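Complement factor H (Mus musculus, PDB 2YBY) regulates the complement system of innate immunity as a chain of Sushi (SCR) repeats, two of which make up this fragment. Local coordinates at residues A[91-96]-A[104-109]. The protein carries 1 engineered substitution. Numbering follows the deposited sequence.
Sequences SLKVQC and NGQDTM. With EDO (1,2-ethanediol), chain B.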
loop_
_atom_site.group_PDB
_atom_site.type_symbol
_atom_site.label_atom_id
_atom_site.label_comp_id
_atom_site.label_asym_id
_atom_site.label_seq_id
_atom_site.Cartn_x
_atom_site.Cartn_y
_atom_site.Cartn_z
ATOM N N SER A 91 8.961 6.875 3.108
ATOM C CA SER A 91 9.130 8.255 3.545
ATOM C C SER A 91 9.680 9.115 2.428
ATOM O O SER A 91 10.230 8.618 1.433
ATOM C CB SER A 91 10.010 8.349 4.792
ATOM O OG SER A 91 11.313 7.850 4.579
ATOM N N LEU A 92 9.451 10.418 2.551
ATOM C CA LEU A 92 10.008 11.391 1.609
ATOM C C LEU A 92 10.338 12.680 2.339
ATOM O O LEU A 92 9.892 12.880 3.468
ATOM C CB LEU A 92 9.134 11.652 0.365
ATOM C CG LEU A 92 7.933 12.570 0.513
ATOM C CD1 LEU A 92 7.485 13.126 -0.836
ATOM C CD2 LEU A 92 6.793 11.847 1.148
ATOM N N LYS A 93 11.149 13.503 1.721
ATOM C CA LYS A 93 11.548 14.776 2.317
ATOM C C LYS A 93 10.698 15.847 1.674
ATOM O O LYS A 93 10.623 15.949 0.444
ATOM C CB LYS A 93 13.030 15.086 2.098
ATOM C CG LYS A 93 13.507 16.236 2.973
ATOM C CD LYS A 93 14.963 16.532 2.691
ATOM C CE LYS A 93 15.460 17.711 3.501
ATOM N NZ LYS A 93 15.855 17.323 4.902
ATOM N N VAL A 94 10.019 16.631 2.511
ATOM C CA VAL A 94 9.151 17.704 2.049
ATOM C C VAL A 94 9.961 19.005 2.069
ATOM O O VAL A 94 10.734 19.237 2.989
ATOM C CB VAL A 94 7.931 17.764 2.983
ATOM C CG1 VAL A 94 7.017 18.937 2.692
ATOM C CG2 VAL A 94 7.159 16.462 2.914
ATOM N N GLN A 95 9.708 19.849 1.096
ATOM C CA GLN A 95 10.347 21.137 0.910
ATOM C C GLN A 95 9.428 22.214 1.503
ATOM O O GLN A 95 8.453 22.582 0.868
ATOM C CB GLN A 95 10.593 21.364 -0.603
ATOM C CG GLN A 95 10.916 22.782 -1.047
ATOM C CD GLN A 95 12.347 23.088 -0.788
ATOM O OE1 GLN A 95 13.207 22.791 -1.613
ATOM N NE2 GLN A 95 12.629 23.653 0.375
ATOM N N CYS A 96 9.715 22.650 2.724
ATOM C CA CYS A 96 8.981 23.745 3.386
ATOM C C CYS A 96 9.573 25.094 2.957
ATOM O O CYS A 96 10.728 25.150 2.528
ATOM C CB CYS A 96 9.029 23.594 4.899
ATOM S SG CYS A 96 8.173 22.134 5.517
ATOM N N ASN A 104 10.531 18.241 12.808
ATOM C CA ASN A 104 11.137 16.951 13.108
ATOM C C ASN A 104 12.578 16.858 12.617
ATOM O O ASN A 104 13.077 15.756 12.359
ATOM C CB ASN A 104 10.263 15.814 12.583
ATOM C CG ASN A 104 10.073 15.865 11.082
ATOM O OD1 ASN A 104 10.555 16.773 10.400
ATOM N ND2 ASN A 104 9.383 14.884 10.545
ATOM N N GLY A 105 13.221 18.022 12.489
ATOM C CA GLY A 105 14.613 18.174 12.090
ATOM C C GLY A 105 14.848 18.127 10.600
ATOM O O GLY A 105 15.335 19.095 10.008
ATOM N N GLN A 106 14.494 16.998 9.980
ATOM C CA GLN A 106 14.752 16.770 8.569
ATOM C C GLN A 106 13.580 17.039 7.632
ATOM O O GLN A 106 13.747 16.864 6.431
ATOM C CB GLN A 106 15.251 15.325 8.391
ATOM C CG GLN A 106 16.598 15.038 9.062
ATOM C CD GLN A 106 17.711 15.908 8.514
ATOM O OE1 GLN A 106 17.769 16.198 7.315
ATOM N NE2 GLN A 106 18.607 16.372 9.370
ATOM N N ASP A 107 12.423 17.499 8.124
ATOM C CA ASP A 107 11.265 17.724 7.260
ATOM C C ASP A 107 10.899 16.476 6.448
ATOM O O ASP A 107 10.503 16.582 5.275
ATOM C CB ASP A 107 11.427 18.939 6.357
ATOM C CG ASP A 107 11.420 20.246 7.115
ATOM O OD1 ASP A 107 10.885 20.270 8.260
ATOM O OD2 ASP A 107 11.899 21.255 6.553
ATOM N N THR A 108 10.996 15.310 7.082
ATOM C CA THR A 108 10.596 14.062 6.429
ATOM C C THR A 108 9.227 13.655 6.945
ATOM O O THR A 108 8.855 13.990 8.073
ATOM C CB THR A 108 11.629 12.977 6.620
ATOM O OG1 THR A 108 11.808 12.785 8.008
ATOM C CG2 THR A 108 12.942 13.318 5.964
ATOM N N MET A 109 8.451 13.016 6.078
ATOM C CA MET A 109 7.116 12.502 6.409
ATOM C C MET A 109 7.211 11.017 6.153
ATOM O O MET A 109 7.780 10.641 5.122
ATOM C CB MET A 109 6.062 12.987 5.408
ATOM C CG MET A 109 5.312 14.115 5.810
ATOM S SD MET A 109 3.943 14.540 4.771
ATOM C CE MET A 109 4.475 14.417 3.131
HETATM C C1 EDO B . 8.222 18.649 -2.191
HETATM O O1 EDO B . 7.638 19.086 -0.954
HETATM C C2 EDO B . 9.538 17.931 -1.959
HETATM O O2 EDO B . 9.270 16.533 -1.915
HETATM O O HOH W 1 17.106 14.842 5.188
HETATM O O HOH W 2 12.027 21.327 4.078
#
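Leu92 and Met109 form an antiparallel hydrogen-bonded pair, Leu92 N reaching Met109 O at 3.1 Å and Met109 N returning to Leu92 O at 3.0 Å. Lys93 and Thr108 follow as a non-hydrogen-bonded pair, and Val94 N extends the ladder with a hydrogen bond to Asp107 O, although Asp107 has phi and psi both positive and already belongs to the turn.

Lys93 CB lies 4.2 Å from Thr108 CG2, its neighbour on the same face. Lys93 CG, anti to the backbone N (chi1 -167°), meets Gln106 O at 3.5 Å; Lys93 CD stands 3.9 Å and Lys93 CE 3.5 Å from the same Gln106 O. A bend at chi4 (82°) then brings Lys93 NZ to 2.6 Å from Gln106 O, a short bond whose donor is tilted 27° from the carbonyl plane. A water accepts from NZ and donates to Gln106 OE1, tying both side-chain ends together.

The face bearing Leu92 and Met109 is apolar. Met109 CE lies 3.4 Å from Val94 CG2, tighter than usual for two carbons, while CE also touches Leu92 CD2; Trp116 and Phe71 adjoin both Leu92 and Met109. Past the ladder, a second water links Val94 O, Cys96 N and Asp107 OD2, close to the Cys96–Cys122 disulfide that is characteristic of the Sushi repeat. Asp107 OD1 turns instead to Leu102 N.

The chemistry thus divides by face: a methionine methyl packs toward the small core, whereas on the exposed side an ammonium group holds the turn by its backbone carbonyl, its positive charge probably polarising that C=O.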